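Local structure of glucose-6-phosphate 1-dehydrogenase (Mycobacterium avium, 4LGV) at residues T348-L354 with N372-I378; P382-L388 with H400-A406; I64-D70 with R103-G109. The protein catalyses the NADP-dependent oxidation of glucose 6-phosphate to 6-phosphogluconolactone, the entry step of the oxidative pentose phosphate pathway. One frame throughout, in Å; residues are numbered along the deposited sequence.

Contact 1: T348-L354 with N372-I378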
loop_
_atom_site.group_PDB
_atom_site.type_symbol
_atom_site.label_atom_id
_atom_site.label_comp_id
_atom_site.label_asym_id
_atom_site.label_seq_id
_atom_site.Cartn_x
_atom_site.Cartn_y
_atom_site.Cartn_z
ATOM N N THR A 348 5.648 3.016 31.470
ATOM C CA THR A 348 6.103 2.110 30.415
ATOM C C THR A 348 5.389 2.491 29.155
ATOM O O THR A 348 4.145 2.526 29.116
ATOM C CB THR A 348 5.805 0.644 30.743
ATOM O OG1 THR A 348 6.501 0.309 31.951
ATOM C CG2 THR A 348 6.291 -0.267 29.658
ATOM N N GLU A 349 6.164 2.772 28.123
ATOM C CA GLU A 349 5.651 3.352 26.891
ATOM C C GLU A 349 6.284 2.681 25.670
ATOM O O GLU A 349 7.438 2.286 25.687
ATOM C CB GLU A 349 6.031 4.857 26.896
ATOM C CG GLU A 349 5.931 5.586 25.584
ATOM C CD GLU A 349 6.392 7.022 25.651
ATOM O OE1 GLU A 349 7.555 7.322 25.221
ATOM O OE2 GLU A 349 5.589 7.854 26.092
ATOM N N VAL A 350 5.476 2.517 24.636
ATOM C CA VAL A 350 5.949 2.090 23.335
ATOM C C VAL A 350 5.621 3.258 22.400
ATOM O O VAL A 350 4.462 3.603 22.215
ATOM C CB VAL A 350 5.253 0.828 22.849
ATOM C CG1 VAL A 350 5.779 0.401 21.459
ATOM C CG2 VAL A 350 5.468 -0.313 23.818
ATOM N N ARG A 351 6.652 3.877 21.835
ATOM C CA ARG A 351 6.452 5.081 21.034
ATOM C C ARG A 351 6.865 4.762 19.620
ATOM O O ARG A 351 7.996 4.425 19.362
ATOM C CB ARG A 351 7.300 6.248 21.574
ATOM C CG ARG A 351 7.161 7.553 20.794
ATOM C CD ARG A 351 7.860 8.668 21.516
ATOM N NE ARG A 351 7.179 8.986 22.758
ATOM C CZ ARG A 351 6.315 9.961 22.926
ATOM N NH1 ARG A 351 6.015 10.745 21.920
ATOM N NH2 ARG A 351 5.742 10.128 24.113
ATOM N N MET A 352 5.925 4.865 18.691
ATOM C CA MET A 352 6.203 4.528 17.305
ATOM C C MET A 352 6.223 5.802 16.461
ATOM O O MET A 352 5.231 6.531 16.432
ATOM C CB MET A 352 5.156 3.563 16.823
ATOM C CG MET A 352 5.077 2.315 17.677
ATOM S SD MET A 352 3.652 1.361 17.178
ATOM C CE MET A 352 4.568 0.369 16.043
ATOM N N PHE A 353 7.369 6.087 15.827
ATOM C CA PHE A 353 7.545 7.258 14.998
ATOM C C PHE A 353 7.164 6.938 13.586
ATOM O O PHE A 353 7.663 5.923 13.022
ATOM C CB PHE A 353 9.016 7.685 14.977
ATOM C CG PHE A 353 9.525 8.194 16.295
ATOM C CD1 PHE A 353 10.028 7.327 17.229
ATOM C CD2 PHE A 353 9.461 9.524 16.606
ATOM C CE1 PHE A 353 10.540 7.782 18.440
ATOM C CE2 PHE A 353 9.939 10.004 17.818
ATOM C CZ PHE A 353 10.485 9.128 18.744
ATOM N N LEU A 354 6.313 7.755 12.970
ATOM C CA LEU A 354 6.026 7.561 11.529
ATOM C C LEU A 354 7.040 8.255 10.675
ATOM O O LEU A 354 7.644 9.186 11.137
ATOM C CB LEU A 354 4.676 8.087 11.149
ATOM C CG LEU A 354 3.515 7.143 11.478
ATOM C CD1 LEU A 354 3.182 7.151 12.959
ATOM C CD2 LEU A 354 2.295 7.553 10.696
ATOM N N ASN A 372 4.544 12.483 12.807
ATOM C CA ASN A 372 3.469 11.891 13.574
ATOM C C ASN A 372 4.010 10.739 14.442
ATOM O O ASN A 372 5.015 10.072 14.080
ATOM C CB ASN A 372 2.376 11.354 12.640
ATOM C CG ASN A 372 1.621 12.451 11.866
ATOM O OD1 ASN A 372 0.860 12.132 10.978
ATOM N ND2 ASN A 372 1.770 13.702 12.238
ATOM N N GLN A 373 3.347 10.508 15.563
ATOM C CA GLN A 373 3.703 9.401 16.463
ATOM C C GLN A 373 2.477 8.706 17.019
ATOM O O GLN A 373 1.461 9.317 17.301
ATOM C CB GLN A 373 4.525 9.956 17.631
ATOM C CG GLN A 373 5.909 10.357 17.187
ATOM C CD GLN A 373 6.661 11.186 18.211
ATOM O OE1 GLN A 373 6.836 10.793 19.350
ATOM N NE2 GLN A 373 7.182 12.301 17.758
ATOM N N ILE A 374 2.600 7.403 17.176
ATOM C CA ILE A 374 1.624 6.597 17.891
ATOM C C ILE A 374 2.261 6.215 19.207
ATOM O O ILE A 374 3.272 5.564 19.199
ATOM C CB ILE A 374 1.290 5.330 17.130
ATOM C CG1 ILE A 374 0.624 5.692 15.800
ATOM C CG2 ILE A 374 0.353 4.458 17.948
ATOM C CD1 ILE A 374 0.433 4.510 14.874
ATOM N N VAL A 375 1.666 6.624 20.315
ATOM C CA VAL A 375 2.206 6.324 21.632
ATOM C C VAL A 375 1.272 5.416 22.415
ATOM O O VAL A 375 0.118 5.731 22.609
ATOM C CB VAL A 375 2.434 7.597 22.423
ATOM C CG1 VAL A 375 3.206 7.291 23.684
ATOM C CG2 VAL A 375 3.219 8.618 21.608
ATOM N N LEU A 376 1.791 4.293 22.871
ATOM C CA LEU A 376 1.060 3.369 23.708
ATOM C C LEU A 376 1.628 3.394 25.128
ATOM O O LEU A 376 2.753 2.964 25.323
ATOM C CB LEU A 376 1.191 1.945 23.137
ATOM C CG LEU A 376 0.801 1.762 21.666
ATOM C CD1 LEU A 376 1.109 0.375 21.198
ATOM C CD2 LEU A 376 -0.666 2.027 21.447
ATOM N N ARG A 377 0.880 3.912 26.100
ATOM C CA ARG A 377 1.247 3.772 27.482
ATOM C C ARG A 377 0.735 2.407 27.976
ATOM O O ARG A 377 -0.455 2.145 27.953
ATOM C CB ARG A 377 0.666 4.911 28.351
ATOM C CG ARG A 377 1.209 4.853 29.777
ATOM C CD ARG A 377 0.900 6.077 30.648
ATOM N NE ARG A 377 -0.518 6.334 30.689
ATOM C CZ ARG A 377 -1.105 7.418 30.211
ATOM N NH1 ARG A 377 -0.375 8.419 29.717
ATOM N NH2 ARG A 377 -2.424 7.515 30.246
ATOM N N ILE A 378 1.663 1.537 28.329
ATOM C CA ILE A 378 1.375 0.165 28.747
ATOM C C ILE A 378 1.010 0.187 30.220
ATOM O O ILE A 378 0.158 -0.560 30.653
ATOM C CB ILE A 378 2.630 -0.736 28.569
ATOM C CG1 ILE A 378 3.104 -0.736 27.116
ATOM C CG2 ILE A 378 2.385 -2.162 29.019
ATOM C CD1 ILE A 378 2.032 -1.029 26.107
#
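Thr348-Leu354 and Asn372-Ile378 run antiparallel, their strand axes 163° apart, with Val350-Leu376 and Met352-Ile374 as hydrogen-bonded pairs; Val350 N reaches Leu376 O at 2.8 Å. On the face carrying Glu349, Arg351, Phe353, Gln373 and Val375, Arg351 is the hub. With CG anti to the backbone N (chi1 180°) and a bend at chi3, its guanidinium lies over Val375, whose CG2 touches NH1 from one face at 3.5 Å. NH1 donates to Gln373 OE1 at 2.7 Å; this oxygen lies in the guanidinium plane, although the amide itself is steeply turned from it. NE and NH2 grip Glu349 side-on, NE to OE1 at 3.0 Å, meeting the carboxylate from above its plane. Glu349 OE2 also accepts from Trp481 N, a further partner beyond the salt bridge. The Gln373 side chain lies beside that of Phe353, amide and ring planes 36° apart, CD 3.5 Å from Phe353 CE2. Asn372 bonds to Asn210 and Ala212 of the second subunit. The other face is apolar: Val350 CG2 meets Ile378 CG1 at 4.1 Å. Helix 246-264 packs there against Val350 and Met352, while strands 222-230 and 383-392 flank the pair in the mixed sheet.

Contact 2: P382-L388 with H400-A406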
loop_
_atom_site.group_PDB
_atom_site.type_symbol
_atom_site.label_atom_id
_atom_site.label_comp_id
_atom_site.label_asym_id
_atom_site.label_seq_id
_atom_site.Cartn_x
_atom_site.Cartn_y
_atom_site.Cartn_z
ATOM N N PRO A 382 -3.219 2.568 31.265
ATOM C CA PRO A 382 -2.945 2.341 29.850
ATOM C C PRO A 382 -3.773 3.230 28.921
ATOM O O PRO A 382 -4.935 3.548 29.190
ATOM C CB PRO A 382 -3.264 0.859 29.656
ATOM C CG PRO A 382 -3.329 0.265 31.023
ATOM C CD PRO A 382 -3.688 1.366 31.954
ATOM N N GLY A 383 -3.162 3.602 27.814
ATOM C CA GLY A 383 -3.847 4.423 26.836
ATOM C C GLY A 383 -3.066 4.571 25.548
ATOM O O GLY A 383 -1.981 4.030 25.382
ATOM N N MET A 384 -3.648 5.301 24.629
ATOM C CA MET A 384 -3.008 5.577 23.384
ATOM C C MET A 384 -3.060 7.050 23.101
ATOM O O MET A 384 -4.057 7.701 23.294
ATOM C CB MET A 384 -3.666 4.810 22.256
ATOM C CG MET A 384 -2.994 5.148 20.941
ATOM S SD MET A 384 -3.831 4.536 19.521
ATOM C CE MET A 384 -5.454 5.250 19.733
ATOM N N ARG A 385 -1.951 7.562 22.605
ATOM C CA ARG A 385 -1.905 8.933 22.117
ATOM C C ARG A 385 -1.476 8.942 20.671
ATOM O O ARG A 385 -0.456 8.371 20.316
ATOM C CB ARG A 385 -0.963 9.785 22.975
ATOM C CG ARG A 385 -0.439 11.053 22.286
ATOM C CD ARG A 385 0.446 11.904 23.214
ATOM N NE ARG A 385 -0.390 12.641 24.143
ATOM C CZ ARG A 385 0.039 13.471 25.082
ATOM N NH1 ARG A 385 1.333 13.681 25.276
ATOM N NH2 ARG A 385 -0.857 14.073 25.867
ATOM N N LEU A 386 -2.250 9.594 19.836
ATOM C CA LEU A 386 -1.818 9.859 18.475
ATOM C C LEU A 386 -1.353 11.337 18.393
ATOM O O LEU A 386 -2.144 12.250 18.624
ATOM C CB LEU A 386 -2.955 9.536 17.529
ATOM C CG LEU A 386 -2.754 9.843 16.046
ATOM C CD1 LEU A 386 -1.609 9.067 15.398
ATOM C CD2 LEU A 386 -4.033 9.535 15.267
ATOM N N GLN A 387 -0.095 11.561 18.023
ATOM C CA GLN A 387 0.449 12.921 17.859
ATOM C C GLN A 387 0.457 13.361 16.420
ATOM O O GLN A 387 1.054 12.721 15.567
ATOM C CB GLN A 387 1.872 13.013 18.360
ATOM C CG GLN A 387 1.996 12.642 19.810
ATOM C CD GLN A 387 3.380 12.900 20.374
ATOM O OE1 GLN A 387 4.221 13.492 19.694
ATOM N NE2 GLN A 387 3.629 12.428 21.599
ATOM N N LEU A 388 -0.243 14.452 16.153
ATOM C CA LEU A 388 -0.378 15.016 14.811
ATOM C C LEU A 388 -0.052 16.510 14.875
ATOM O O LEU A 388 0.276 17.022 15.932
ATOM C CB LEU A 388 -1.815 14.864 14.319
ATOM C CG LEU A 388 -2.402 13.461 14.268
ATOM C CD1 LEU A 388 -3.836 13.540 13.720
ATOM C CD2 LEU A 388 -1.565 12.519 13.412
ATOM N N HIS A 400 -2.488 16.477 20.373
ATOM C CA HIS A 400 -2.471 15.223 21.122
ATOM C C HIS A 400 -3.850 14.593 21.201
ATOM O O HIS A 400 -4.726 15.116 21.858
ATOM C CB HIS A 400 -1.928 15.449 22.519
ATOM C CG HIS A 400 -0.495 15.896 22.555
ATOM N ND1 HIS A 400 0.397 15.602 21.545
ATOM C CD2 HIS A 400 0.214 16.582 23.483
ATOM C CE1 HIS A 400 1.584 16.091 21.839
ATOM N NE2 HIS A 400 1.504 16.680 23.013
ATOM N N LEU A 401 -4.051 13.487 20.482
ATOM C CA LEU A 401 -5.328 12.774 20.426
ATOM C C LEU A 401 -5.230 11.581 21.369
ATOM O O LEU A 401 -4.683 10.523 21.021
ATOM C CB LEU A 401 -5.579 12.284 18.995
ATOM C CG LEU A 401 -6.290 13.219 17.992
ATOM C CD1 LEU A 401 -5.984 14.665 18.193
ATOM C CD2 LEU A 401 -6.007 12.895 16.534
ATOM N N ASP A 402 -5.742 11.762 22.571
ATOM C CA ASP A 402 -5.558 10.829 23.687
ATOM C C ASP A 402 -6.800 10.030 23.982
ATOM O O ASP A 402 -7.919 10.569 23.948
ATOM C CB ASP A 402 -5.199 11.631 24.945
ATOM C CG ASP A 402 -3.861 12.331 24.821
ATOM O OD1 ASP A 402 -3.121 12.070 23.839
ATOM O OD2 ASP A 402 -3.515 13.120 25.719
ATOM N N SER A 403 -6.603 8.753 24.302
ATOM C CA SER A 403 -7.675 7.925 24.794
ATOM C C SER A 403 -7.119 6.803 25.657
ATOM O O SER A 403 -5.941 6.461 25.598
ATOM C CB SER A 403 -8.462 7.333 23.649
ATOM O OG SER A 403 -7.664 6.480 22.848
ATOM N N SER A 404 -7.995 6.269 26.481
ATOM C CA SER A 404 -7.712 5.201 27.380
ATOM C C SER A 404 -8.147 3.868 26.758
ATOM O O SER A 404 -9.025 3.802 25.909
ATOM C CB SER A 404 -8.475 5.422 28.689
ATOM O OG SER A 404 -7.836 6.500 29.376
ATOM N N PHE A 405 -7.494 2.808 27.199
ATOM C CA PHE A 405 -7.934 1.445 26.919
ATOM C C PHE A 405 -7.490 0.579 28.080
ATOM O O PHE A 405 -6.634 0.953 28.841
ATOM C CB PHE A 405 -7.408 0.900 25.566
ATOM C CG PHE A 405 -5.931 0.654 25.521
ATOM C CD1 PHE A 405 -5.404 -0.549 25.891
ATOM C CD2 PHE A 405 -5.098 1.583 24.988
ATOM C CE1 PHE A 405 -4.047 -0.799 25.790
ATOM C CE2 PHE A 405 -3.728 1.357 24.913
ATOM C CZ PHE A 405 -3.210 0.158 25.332
ATOM N N ALA A 406 -8.077 -0.592 28.191
ATOM C CA ALA A 406 -7.829 -1.534 29.280
ATOM C C ALA A 406 -8.100 -0.863 30.637
ATOM O O ALA A 406 -9.019 -0.023 30.737
ATOM C CB ALA A 406 -6.422 -2.143 29.180
HETATM O O HOH W 1 -5.445 6.273 30.185
HETATM O O HOH W 2 -5.825 8.025 21.492
#
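Arg385 sends CG anti to its own N (chi1 159°) and then bends at chi3, while Asp402 and His400 both place CG beside their backbone N; this brings guanidinium, carboxylate and imidazole together on one face of the strand pair. Arg385 grips Asp402 side-on: NE to OD1 and NH2 to OD2 are each 2.8 Å, and the two groups are nearly coplanar. OD2 uses its syn lone pair. The flat guanidinium also lies on the His400 ring, centres 3.8 Å apart and planes 17° apart, with CD2 over the guanidinium centre. Carboxylate at the edge and ring on a face thus fix its rotation, and Trp481 adds a cation-pi contact. His400 ND1 is buried here without a partner in the model. On the other face Leu401 CD2 meets Leu388 CD1 at 3.6 Å. A water bridges the strands there, donating to Met384 O and Leu401 O and accepting from Ser403 OG at 2.8 Å. The Phe405 ring packs against the Gly383 end of the pair, CE2 lying 3.2 Å from Gly383 O, with Pro382 CB over one face. Leu386 packs on Leu386 of the second subunit, and Ser403 on its Val399. These features belong to a beta hairpin, 383-392 with 395-404, at the edge, within this chain, of the C-terminal domain's mixed sheet, here forming part of the subunit interface.

Contact 3: I64-D70 with R103-G109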
loop_
_atom_site.group_PDB
_atom_site.type_symbol
_atom_site.label_atom_id
_atom_site.label_comp_id
_atom_site.label_asym_id
_atom_site.label_seq_id
_atom_site.Cartn_x
_atom_site.Cartn_y
_atom_site.Cartn_z
ATOM N N ILE A 64 -7.210 -24.348 50.270
ATOM C CA ILE A 64 -5.858 -23.910 50.079
ATOM C C ILE A 64 -4.996 -24.589 51.094
ATOM O O ILE A 64 -5.240 -24.479 52.287
ATOM C CB ILE A 64 -5.708 -22.405 50.275
ATOM C CG1 ILE A 64 -6.674 -21.663 49.355
ATOM C CG2 ILE A 64 -4.267 -22.001 49.951
ATOM C CD1 ILE A 64 -6.713 -20.180 49.611
ATOM N N ILE A 65 -3.977 -25.296 50.619
ATOM C CA ILE A 65 -3.012 -25.972 51.503
ATOM C C ILE A 65 -1.698 -25.219 51.427
ATOM O O ILE A 65 -1.091 -25.159 50.368
ATOM C CB ILE A 65 -2.802 -27.423 51.052
ATOM C CG1 ILE A 65 -4.110 -28.178 51.101
ATOM C CG2 ILE A 65 -1.762 -28.097 51.914
ATOM C CD1 ILE A 65 -4.013 -29.573 50.561
ATOM N N GLY A 66 -1.276 -24.631 52.540
ATOM C CA GLY A 66 0.036 -24.023 52.662
ATOM C C GLY A 66 1.082 -25.041 53.061
ATOM O O GLY A 66 0.838 -25.869 53.958
ATOM N N VAL A 67 2.261 -24.964 52.417
ATOM C CA VAL A 67 3.391 -25.835 52.730
ATOM C C VAL A 67 4.678 -25.043 52.963
ATOM O O VAL A 67 4.981 -24.126 52.224
ATOM C CB VAL A 67 3.655 -26.833 51.595
ATOM C CG1 VAL A 67 4.782 -27.766 51.962
ATOM C CG2 VAL A 67 2.408 -27.652 51.256
ATOM N N ALA A 68 5.398 -25.384 54.030
ATOM C CA ALA A 68 6.670 -24.775 54.345
ATOM C C ALA A 68 7.463 -25.666 55.330
ATOM O O ALA A 68 6.905 -26.593 55.916
ATOM C CB ALA A 68 6.458 -23.379 54.915
ATOM N N SER A 69 8.723 -25.327 55.563
ATOM C CA SER A 69 9.520 -26.000 56.574
ATOM C C SER A 69 9.229 -25.566 58.006
ATOM O O SER A 69 9.479 -26.309 58.929
ATOM C CB SER A 69 11.013 -25.769 56.303
ATOM O OG SER A 69 11.343 -24.409 56.496
ATOM N N ASP A 70 8.665 -24.385 58.213
ATOM C CA ASP A 70 8.493 -23.917 59.595
ATOM C C ASP A 70 7.625 -24.878 60.425
ATOM O O ASP A 70 6.543 -25.288 60.008
ATOM C CB ASP A 70 7.884 -22.531 59.629
ATOM C CG ASP A 70 8.595 -21.577 58.691
ATOM O OD1 ASP A 70 8.678 -21.835 57.467
ATOM O OD2 ASP A 70 8.994 -20.523 59.138
ATOM N N ARG A 103 -10.717 -21.783 54.603
ATOM C CA ARG A 103 -10.244 -22.558 53.450
ATOM C C ARG A 103 -8.815 -23.087 53.628
ATOM O O ARG A 103 -8.373 -23.956 52.873
ATOM C CB ARG A 103 -10.196 -21.676 52.215
ATOM C CG ARG A 103 -11.513 -21.108 51.836
ATOM C CD ARG A 103 -11.416 -20.287 50.538
ATOM N NE ARG A 103 -12.579 -19.431 50.465
ATOM C CZ ARG A 103 -13.824 -19.840 50.213
ATOM N NH1 ARG A 103 -14.102 -21.122 49.939
ATOM N NH2 ARG A 103 -14.815 -18.929 50.206
ATOM N N LEU A 104 -8.093 -22.530 54.589
ATOM C CA LEU A 104 -6.657 -22.742 54.690
ATOM C C LEU A 104 -6.290 -23.901 55.602
ATOM O O LEU A 104 -6.846 -24.038 56.665
ATOM C CB LEU A 104 -6.025 -21.480 55.223
ATOM C CG LEU A 104 -4.531 -21.250 54.987
ATOM C CD1 LEU A 104 -4.130 -21.341 53.521
ATOM C CD2 LEU A 104 -4.190 -19.856 55.520
ATOM N N SER A 105 -5.380 -24.770 55.146
ATOM C CA SER A 105 -4.707 -25.735 56.021
ATOM C C SER A 105 -3.212 -25.569 55.861
ATOM O O SER A 105 -2.746 -24.894 54.943
ATOM C CB SER A 105 -5.160 -27.191 55.741
ATOM O OG SER A 105 -4.960 -27.534 54.386
ATOM N N TYR A 106 -2.446 -26.197 56.745
ATOM C CA TYR A 106 -0.993 -26.070 56.752
ATOM C C TYR A 106 -0.308 -27.392 56.950
ATOM O O TYR A 106 -0.716 -28.246 57.764
ATOM C CB TYR A 106 -0.532 -25.130 57.843
ATOM C CG TYR A 106 0.986 -24.920 57.883
ATOM C CD1 TYR A 106 1.641 -24.295 56.839
ATOM C CD2 TYR A 106 1.755 -25.368 58.961
ATOM C CE1 TYR A 106 3.002 -24.093 56.861
ATOM C CE2 TYR A 106 3.138 -25.182 58.986
ATOM C CZ TYR A 106 3.765 -24.512 57.939
ATOM O OH TYR A 106 5.150 -24.341 57.918
ATOM N N LEU A 107 0.767 -27.558 56.198
ATOM C CA LEU A 107 1.557 -28.756 56.235
ATOM C C LEU A 107 3.037 -28.401 56.271
ATOM O O LEU A 107 3.532 -27.661 55.405
ATOM C CB LEU A 107 1.181 -29.541 55.016
ATOM C CG LEU A 107 1.601 -30.982 54.930
ATOM C CD1 LEU A 107 0.986 -31.781 56.076
ATOM C CD2 LEU A 107 1.144 -31.526 53.594
ATOM N N SER A 108 3.700 -28.880 57.324
ATOM C CA SER A 108 5.111 -28.621 57.612
ATOM C C SER A 108 6.013 -29.785 57.209
ATOM O O SER A 108 5.703 -30.939 57.523
ATOM C CB SER A 108 5.348 -28.428 59.155
ATOM O OG SER A 108 6.647 -27.933 59.365
ATOM N N GLY A 109 7.146 -29.478 56.576
ATOM C CA GLY A 109 8.125 -30.513 56.319
ATOM C C GLY A 109 9.211 -30.041 55.399
ATOM O O GLY A 109 9.236 -28.879 55.020
HETATM O O HOH W 3 -7.086 -26.542 53.150
#
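The Tyr106 ring meets Asp70 at its edge, where Asp70 O lies in the ring plane, while Ser108 N stands off-centre over one face. Gly66 O approaches the ring obliquely, 3.4 Å from CD1, and Ala68 CB touches OH at the far end. Having CG anti to the backbone N (chi1 -178°) lays the ring alongside the neighbouring strand, toward the turn that follows it. Ile38, Ile72 and Leu77 also pack against Tyr106. Its hydroxyl donates to Asp70 O at 2.7 Å, using a lone pair of that oxygen, in the carbonyl plane. Ser108 OG, in one of two deposited conformers, donates to the same oxygen from above that plane. The backbones of 64-68 and 104-108 run parallel, 25° apart. Ile64 N bonds to Arg103 O at 2.9 Å, Gly66 N to Ser105 O at 2.8 Å, and Gly109 N to Ala68 O at 3.0 Å. On the ring's side of the sheet Leu104 CD1 fits against Ile64 CG2 at 3.6 Å. On the other side a water donates to Ile64 O and lies 2.7 Å from Ser105 OG. Arg103 forms a salt bridge with Glu55, and helix 114-123 packs against Val67 and Leu107. The Tyr106 bond would polarise the Asp70 carbonyl and hold the chain after strand 64-68, and Ser108 OG may add to this in the conformer described; Asp70 OD1, bonded to Thr39 OG1, fastens the bend to the loop after strand 32-36, which in Rossmann folds usually borders the dinucleotide.

In the fold
From the N terminus, contact 3 comes first: its 32-residue connection carries helices 74-87 and 94-103 and returns to strand 104-108, at the edge of the parallel sheet within this chain, in the coenzyme-binding domain. The chain then completes that sheet and enters the C-terminal domain. Contact 1 closes an irregular loop of 17 residues between Leu354 and Asn372, and contact 2 closes the hairpin that follows. The three stand in series, none nested or crossed. Contacts 1 and 2 adjoin, centres about 9 Å apart, because strands 373-379 and 383-392 are neighbours; together they build the side of the mixed sheet that meets the second subunit. The centre of contact 3 lies about 46 Å from theirs.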